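Local coordinates for catalase (Pseudomonas syringae, PDB 1M7S), which decomposes hydrogen peroxide into water and oxygen with the help of a bound heme, protecting the bacterial cell from peroxide damage, at residues A[243-247]-A[248-252]; A[236-239]-A[240-244]; A[472-475]-A[476-480]; A[447-450]-A[451-454]. All blocks are in the same frame, centred on the assembly; numbering follows the deposited sequence.

Interaction 1: A[243-247]-A[248-252]; sequences GAIKK and GDFPK
Gly248 N and Asp249 N both bond back into the last turn of the helix that ends in 243-247, and together they close it. Gly248 N reaches Ile245 O at 3.0 Å with a fairly straight N-H (161°), although it comes from above the plane of that carbonyl. Asp249 N reaches Ala244 O at 3.0 Å, in a more bent bond. With Gly248 at positive phi (82°) as the first residue to leave helical geometry, this pair of bonds defines a Schellman motif. Asp249 then forms the centre of an inverse gamma turn, which swings the chain away from the helix end.

Among the side chains, Phe250 brings its ring back to the helix end. Its CG lies opposite its own carbonyl carbon and beside the backbone N (chi1 -51°), which takes the ring back to Ile245. The CE2 edge meets Ile245 O at 3.5 Å, near the plane of the ring, and the same CE2 lies 4.0 Å from Ile245 CG2. The two side chains cross at about a right angle. One face of the ring is covered from within its own segment by Gly248 O, which sits over the ring centre, so the aromatic group is flanked by backbone oxygens at edge and face. Ile245 presents its other branch to the proline: CG1 approaches Pro251 CD at 4.3 Å. Ala244 CB packs on Asp249 O at 3.6 Å.

The turn joins helix 236-246 to strand 252-260 of the antiparallel sheet in the catalase fold. Phe250 lies on Val291 and Asn293 of strand 284-295, Ile245 touches Asn295 of the same strand, and Arg186, from a loop, packs against Ala244 and Pro251.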
# COMPACT_ATOMS: atom_id res chain seq x y z
N GLY A 243 -11.19 -19.06 27.25
CA GLY A 243 -11.90 -20.02 28.07
C GLY A 243 -12.22 -19.50 29.46
O GLY A 243 -13.40 -19.57 29.89
N ALA A 244 -11.20 -19.01 30.17
CA ALA A 244 -11.37 -18.49 31.52
C ALA A 244 -12.34 -17.34 31.54
O ALA A 244 -13.23 -17.29 32.40
CB ALA A 244 -10.01 -18.06 32.06
N ILE A 245 -12.21 -16.41 30.57
CA ILE A 245 -13.09 -15.27 30.54
C ILE A 245 -14.52 -15.73 30.26
O ILE A 245 -15.41 -15.28 30.98
CB ILE A 245 -12.64 -14.19 29.57
CG1 ILE A 245 -11.30 -13.64 30.13
CG2 ILE A 245 -13.70 -13.12 29.40
CD1 ILE A 245 -10.63 -12.66 29.17
N LYS A 246 -14.70 -16.65 29.31
CA LYS A 246 -16.05 -17.19 29.11
C LYS A 246 -16.61 -17.83 30.38
O LYS A 246 -17.84 -17.81 30.54
CB LYS A 246 -16.09 -18.22 27.97
CG LYS A 246 -16.02 -17.57 26.59
CD LYS A 246 -16.02 -18.64 25.49
CE LYS A 246 -15.97 -17.98 24.11
NZ LYS A 246 -16.12 -19.04 23.06
N LYS A 247 -15.83 -18.49 31.23
CA LYS A 247 -16.36 -19.06 32.45
C LYS A 247 -16.49 -18.06 33.60
O LYS A 247 -16.79 -18.52 34.71
CB LYS A 247 -15.50 -20.23 32.93
CG LYS A 247 -15.51 -21.49 32.07
CD LYS A 247 -16.79 -21.61 31.24
CE LYS A 247 -17.04 -23.01 30.71
NZ LYS A 247 -18.08 -23.03 29.64
N GLY A 248 -16.22 -16.77 33.42
CA GLY A 248 -16.31 -15.78 34.48
C GLY A 248 -15.12 -15.69 35.41
O GLY A 248 -15.09 -14.82 36.31
N ASP A 249 -14.08 -16.48 35.19
CA ASP A 249 -12.88 -16.56 36.00
C ASP A 249 -11.80 -15.56 35.53
O ASP A 249 -10.79 -15.90 34.88
CB ASP A 249 -12.34 -17.99 35.94
CG ASP A 249 -11.24 -18.20 36.95
OD1 ASP A 249 -11.18 -17.39 37.92
OD2 ASP A 249 -10.41 -19.12 36.80
N PHE A 250 -12.08 -14.30 35.81
CA PHE A 250 -11.26 -13.20 35.31
C PHE A 250 -9.92 -13.10 35.98
O PHE A 250 -9.74 -12.93 37.20
CB PHE A 250 -12.07 -11.91 35.47
CG PHE A 250 -13.45 -11.95 34.91
CD1 PHE A 250 -14.50 -11.36 35.60
CD2 PHE A 250 -13.74 -12.57 33.69
CE1 PHE A 250 -15.78 -11.38 35.07
CE2 PHE A 250 -15.00 -12.61 33.17
CZ PHE A 250 -16.03 -12.00 33.85
N PRO A 251 -8.87 -13.16 35.16
CA PRO A 251 -7.50 -13.05 35.67
C PRO A 251 -7.22 -11.62 36.09
O PRO A 251 -7.68 -10.63 35.52
CB PRO A 251 -6.57 -13.44 34.49
CG PRO A 251 -7.43 -13.03 33.32
CD PRO A 251 -8.88 -13.30 33.70
N LYS A 252 -6.44 -11.51 37.18
CA LYS A 252 -6.01 -10.23 37.70
C LYS A 252 -4.51 -10.12 37.97
O LYS A 252 -3.81 -11.06 38.31
CB LYS A 252 -6.68 -9.99 39.08
CG LYS A 252 -8.19 -9.70 38.86
CD LYS A 252 -8.98 -9.91 40.17
CE LYS A 252 -8.27 -9.56 41.43
NZ LYS A 252 -7.64 -10.65 42.20

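Interaction 2: A[236-239]-A[240-244]; sequences HLTN and DLVGA
Asp240, Asn239 and Thr238 carry most of this helical contact. Asp240 N donates to His236 O at 3.0 Å, and Asp240 CB lies 3.3 Å from that same oxygen. With CG anti to the backbone N (chi1 173°), the carboxylate of Asp240 is placed where a water can link it to the preceding turn: the water donates to Asp240 OD1 at 2.8 Å and to Leu237 O, also at 2.8 Å. The other carboxylate oxygen, OD2, forms a salt bridge with Arg186.

The backbone bonds from Asp240 N, Leu241 N, Val242 N and Gly243 N are successive i to i+4 bonds of helix 236-246, which packs against the barrel through Leu241, on Thr56 and Val58 of strand 55-64. Asn239 takes part through its backbone carbonyl, Asn239 O accepting from Gly243 N at 2.9 Å with an N-H angle of 145°.

Thr238 O receives Val242 N at 2.9 Å in a straighter bond (167°). Beside this bond the two side chains point the same way, Thr238 CG2 to Val242 CG2 at 3.9 Å and Val242 CG2 to Thr238 O at 3.2 Å, while Thr238 OG1 is hydrogen-bonded to Glu100 and Thr56. Leu152 of a second subunit packs on Thr238 and Asn239, and Thr150 of that subunit on Val242.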
# COMPACT_ATOMS: atom_id res chain seq x y z
N HIS A 236 -2.78 -23.23 22.90
CA HIS A 236 -3.10 -23.47 24.32
C HIS A 236 -3.21 -22.19 25.14
O HIS A 236 -4.12 -22.13 26.01
CB HIS A 236 -2.17 -24.47 24.96
CG HIS A 236 -0.90 -23.98 25.54
ND1 HIS A 236 0.15 -23.56 24.74
CD2 HIS A 236 -0.49 -23.79 26.81
CE1 HIS A 236 1.17 -23.15 25.48
NE2 HIS A 236 0.80 -23.29 26.74
N LEU A 237 -2.45 -21.18 24.79
CA LEU A 237 -2.54 -19.94 25.57
C LEU A 237 -3.81 -19.20 25.19
O LEU A 237 -4.46 -18.67 26.10
CB LEU A 237 -1.32 -19.04 25.29
CG LEU A 237 0.02 -19.75 25.65
CD1 LEU A 237 1.19 -18.84 25.20
CD2 LEU A 237 0.17 -20.03 27.12
N THR A 238 -4.18 -19.17 23.90
CA THR A 238 -5.43 -18.46 23.55
C THR A 238 -6.64 -19.17 24.18
O THR A 238 -7.61 -18.56 24.71
CB THR A 238 -5.61 -18.36 22.02
OG1 THR A 238 -4.58 -17.51 21.47
CG2 THR A 238 -6.94 -17.73 21.66
N ASN A 239 -6.64 -20.49 24.05
CA ASN A 239 -7.76 -21.28 24.59
C ASN A 239 -7.93 -21.08 26.09
O ASN A 239 -9.06 -20.95 26.58
CB ASN A 239 -7.49 -22.77 24.33
CG ASN A 239 -8.20 -23.21 23.06
OD1 ASN A 239 -9.41 -22.94 22.96
ND2 ASN A 239 -7.44 -23.87 22.21
N ASP A 240 -6.83 -21.15 26.83
CA ASP A 240 -6.82 -20.96 28.28
C ASP A 240 -7.40 -19.60 28.69
O ASP A 240 -8.18 -19.51 29.64
CB ASP A 240 -5.40 -21.06 28.82
CG ASP A 240 -5.31 -20.70 30.31
OD1 ASP A 240 -4.88 -19.57 30.63
OD2 ASP A 240 -5.68 -21.57 31.13
N LEU A 241 -7.02 -18.54 27.98
CA LEU A 241 -7.45 -17.19 28.33
C LEU A 241 -8.88 -16.94 27.93
O LEU A 241 -9.67 -16.45 28.76
CB LEU A 241 -6.51 -16.13 27.75
CG LEU A 241 -6.87 -14.67 28.03
CD1 LEU A 241 -6.90 -14.45 29.56
CD2 LEU A 241 -5.85 -13.75 27.37
N VAL A 242 -9.24 -17.22 26.66
CA VAL A 242 -10.59 -16.97 26.18
C VAL A 242 -11.58 -17.84 26.98
O VAL A 242 -12.59 -17.31 27.45
CB VAL A 242 -10.67 -17.20 24.67
CG1 VAL A 242 -12.13 -17.17 24.19
CG2 VAL A 242 -9.72 -16.23 23.96
N GLY A 243 -11.19 -19.06 27.25
CA GLY A 243 -11.90 -20.02 28.07
C GLY A 243 -12.22 -19.50 29.46
O GLY A 243 -13.40 -19.57 29.89
N ALA A 244 -11.20 -19.01 30.17
CA ALA A 244 -11.37 -18.49 31.52
C ALA A 244 -12.34 -17.34 31.54
O ALA A 244 -13.23 -17.29 32.40
CB ALA A 244 -10.01 -18.06 32.06
O HOH W 1 -3.72 -17.94 28.69

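Interaction 3: A[472-475]-A[476-480]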
# COMPACT_ATOMS: atom_id res chain seq x y z
N LEU A 472 35.38 -28.32 27.71
CA LEU A 472 35.47 -27.72 29.02
C LEU A 472 36.74 -26.97 29.35
O LEU A 472 36.71 -25.85 29.90
CB LEU A 472 35.15 -28.75 30.12
CG LEU A 472 35.01 -28.18 31.54
CD1 LEU A 472 33.85 -27.17 31.60
CD2 LEU A 472 34.79 -29.29 32.56
N SER A 473 37.90 -27.54 28.98
CA SER A 473 39.16 -26.84 29.26
C SER A 473 39.21 -25.52 28.50
O SER A 473 39.68 -24.51 29.05
CB SER A 473 40.34 -27.77 28.94
OG SER A 473 40.48 -27.85 27.52
N LYS A 474 38.72 -25.44 27.28
CA LYS A 474 38.68 -24.18 26.52
C LYS A 474 37.64 -23.24 27.17
O LYS A 474 37.90 -22.04 27.32
CB LYS A 474 38.33 -24.41 25.06
CG LYS A 474 38.25 -23.15 24.22
CD LYS A 474 39.61 -22.57 23.85
CE LYS A 474 39.44 -21.34 23.00
NZ LYS A 474 40.48 -20.30 23.17
N VAL A 475 36.52 -23.85 27.61
CA VAL A 475 35.52 -23.01 28.29
C VAL A 475 36.12 -22.35 29.52
O VAL A 475 35.93 -21.15 29.78
CB VAL A 475 34.30 -23.85 28.70
CG1 VAL A 475 33.30 -23.13 29.58
CG2 VAL A 475 33.63 -24.37 27.42
N LYS A 476 36.77 -23.14 30.39
CA LYS A 476 37.38 -22.57 31.57
C LYS A 476 38.42 -21.50 31.26
O LYS A 476 38.41 -20.50 31.97
CB LYS A 476 38.01 -23.67 32.43
CG LYS A 476 36.92 -24.49 33.11
CD LYS A 476 37.61 -25.56 33.95
CE LYS A 476 36.58 -26.56 34.46
NZ LYS A 476 37.18 -27.35 35.57
N SER A 477 39.27 -21.66 30.25
CA SER A 477 40.28 -20.64 29.98
C SER A 477 39.69 -19.39 29.36
O SER A 477 40.11 -18.26 29.72
CB SER A 477 41.44 -21.22 29.18
OG SER A 477 41.19 -21.24 27.79
N LEU A 478 38.71 -19.53 28.48
CA LEU A 478 37.98 -18.36 28.01
C LEU A 478 37.32 -17.69 29.22
O LEU A 478 37.49 -16.49 29.40
CB LEU A 478 36.94 -18.72 26.95
CG LEU A 478 37.38 -19.11 25.55
CD1 LEU A 478 36.14 -19.54 24.75
CD2 LEU A 478 38.04 -18.02 24.72
N ALA A 479 36.64 -18.39 30.12
CA ALA A 479 36.01 -17.67 31.24
C ALA A 479 36.98 -16.92 32.15
O ALA A 479 36.67 -15.85 32.69
CB ALA A 479 35.17 -18.61 32.07
N ALA A 480 38.19 -17.45 32.37
CA ALA A 480 39.16 -16.79 33.23
C ALA A 480 39.51 -15.39 32.79
O ALA A 480 39.85 -14.57 33.65
CB ALA A 480 40.43 -17.67 33.26
O HOH W 2 41.39 -19.58 25.96
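Lys476 folds back over Leu472. Its N donates to Leu472 O at 2.8 Å in an almost straight bond (173°), and its aliphatic chain, extended beyond CG, crosses the leucine at a slant, with Lys476 CE resting 3.7 Å from Leu472 CG and close to both methyls. The lysine contributes methylene carbons, not its charged NZ, to this contact.

Ser477 N bonds to Ser473 O at 3.1 Å. A water accepts from Lys474 NZ at 3.0 Å and lies unusually close to Ser477 OG, the direction of that second bond being unsettled. The ammonium group is linked to the helix surface through this water, if the short contact is real.

Leu478 N continues the i to i+4 pattern to Lys474 O at 2.9 Å, again straight at 173°. The lysine bends at chi2 (77°), which turns its chain along the helix toward the leucine; Lys474 NZ comes within 3.7 Å of Leu478 CD2, and Lys474 CE also touches the isobutyl group. At Ala479 the backbone N meets Val475 O at 2.9 Å.

Val475, Leu478 and Ala479, spaced three or four residues apart, lie on one side, as in an amphipathic helix. This side rests on helix 443-456: Val475 on Leu450, Leu478 on Ser451, and Ala479, with Lys476, on Tyr454.

Interaction 4: A[447-450]-A[451-454]; sequences NIML and SYLY. Unlike the reference sequence in segment 451-454: Tyr452 (reference Val).
A Met-aromatic contact and a tyrosine folded back over the preceding helical turn characterise this part of helix 443-456, where Tyr452 meets Ile448 and Met449. Ile448 O lies 3.5 Å above the plane of the Tyr452 ring, over its centre. The ring runs alongside the isoleucine, and Ile448 CG2 touches Tyr452 CZ at 3.5 Å. Tyr452 CG stands anti to the carbonyl carbon (chi1 -60°), which lays the ring back along the helix. Met449 SD lies 5.3 Å from the centroid of the Tyr452 ring and 68° off the ring normal, an oblique approach that is neither face nor edge; its nearest ring atom is Tyr452 CD1 at 4.2 Å.

Ile448 O is held by two donors: Tyr452 N at 3.2 Å and Ser451 OG at 2.7 Å, the latter a serine hydroxyl turned back onto its own helix. This buried hydroxyl thereby finds an acceptor without leaving the helix, which belongs to the C-terminal alpha-helical domain of the catalase.

Further along, Leu450 O takes Tyr454 N at 2.8 Å, whereas the bond from Leu453 N to Met449 O is weak. Leu450 CD2 and Leu453 CD1 make a looser apolar contact at 4.4 Å; both leucines also pack on helix 458-467. Tyr452 OH bonds to Ser163 O, while Arg380 of a third subunit packs on Ile448.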
# COMPACT_ATOMS: atom_id res chain seq x y z
N ASN A 447 31.95 -22.62 22.31
CA ASN A 447 32.74 -22.52 23.53
C ASN A 447 32.70 -21.10 24.10
O ASN A 447 32.83 -21.02 25.31
CB ASN A 447 34.20 -22.95 23.31
CG ASN A 447 34.23 -24.47 23.09
OD1 ASN A 447 33.54 -25.23 23.73
ND2 ASN A 447 35.07 -24.88 22.14
N ILE A 448 32.48 -20.10 23.25
CA ILE A 448 32.39 -18.72 23.79
C ILE A 448 31.09 -18.58 24.58
O ILE A 448 31.05 -17.99 25.66
CB ILE A 448 32.50 -17.71 22.68
CG1 ILE A 448 33.99 -17.59 22.22
CG2 ILE A 448 31.98 -16.33 23.16
CD1 ILE A 448 33.98 -16.71 20.95
N MET A 449 29.99 -19.06 24.01
CA MET A 449 28.71 -19.07 24.72
C MET A 449 28.85 -19.78 26.05
O MET A 449 28.29 -19.28 27.05
CB MET A 449 27.64 -19.79 23.90
CG MET A 449 27.03 -18.94 22.77
SD MET A 449 26.40 -17.31 23.19
CE MET A 449 25.31 -17.68 24.55
N LEU A 450 29.49 -20.95 26.06
CA LEU A 450 29.68 -21.71 27.31
C LEU A 450 30.47 -20.95 28.34
O LEU A 450 30.22 -21.02 29.56
CB LEU A 450 30.36 -23.05 26.93
CG LEU A 450 29.41 -24.05 26.24
CD1 LEU A 450 30.19 -25.29 25.80
CD2 LEU A 450 28.19 -24.44 27.07
N SER A 451 31.46 -20.18 27.88
CA SER A 451 32.28 -19.38 28.79
C SER A 451 31.42 -18.35 29.50
O SER A 451 31.63 -18.05 30.70
CB SER A 451 33.48 -18.73 28.09
OG SER A 451 33.16 -17.60 27.29
N TYR A 452 30.44 -17.79 28.77
CA TYR A 452 29.51 -16.84 29.42
C TYR A 452 28.73 -17.50 30.53
O TYR A 452 28.59 -16.96 31.63
CB TYR A 452 28.56 -16.21 28.39
CG TYR A 452 29.28 -15.43 27.30
CD1 TYR A 452 28.60 -15.18 26.10
CD2 TYR A 452 30.54 -14.87 27.46
CE1 TYR A 452 29.21 -14.44 25.10
CE2 TYR A 452 31.17 -14.15 26.46
CZ TYR A 452 30.49 -13.93 25.27
OH TYR A 452 31.08 -13.23 24.26
N LEU A 453 28.22 -18.71 30.32
CA LEU A 453 27.45 -19.45 31.29
C LEU A 453 28.34 -19.87 32.46
O LEU A 453 27.94 -19.80 33.62
CB LEU A 453 26.83 -20.67 30.61
CG LEU A 453 25.94 -20.40 29.37
CD1 LEU A 453 25.28 -21.72 28.96
CD2 LEU A 453 24.91 -19.34 29.74
N TYR A 454 29.56 -20.25 32.12
CA TYR A 454 30.53 -20.67 33.16
C TYR A 454 30.91 -19.51 34.04
O TYR A 454 31.16 -19.66 35.24
CB TYR A 454 31.81 -21.20 32.48
CG TYR A 454 32.72 -21.90 33.50
CD1 TYR A 454 32.53 -23.24 33.77
CD2 TYR A 454 33.70 -21.19 34.16
CE1 TYR A 454 33.33 -23.90 34.71
CE2 TYR A 454 34.48 -21.84 35.12
CZ TYR A 454 34.30 -23.19 35.36
OH TYR A 454 35.08 -23.82 36.31

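Overall arrangement
The four contacts form two pairs. Interactions 1 and 2 follow each other on helix 236-246, share Gly243 and Ala244, and have centres about 9 Å apart; Pro251 CG also packs on Leu241 CD1 at 4.1 Å. Interactions 3 and 4 come from different helices that pack together, centres about 8 Å apart, with Val475 CG2 on Leu450 CB at 3.6 Å. The pairs are well separated: the centres of interactions 2 and 4 lie about 38 Å apart. Interaction 2 comes nearest the heme, the Leu241 side chain being about 11 Å from it, and the Leu237 side chain about 11 Å from that of His52, a predicted active-site residue.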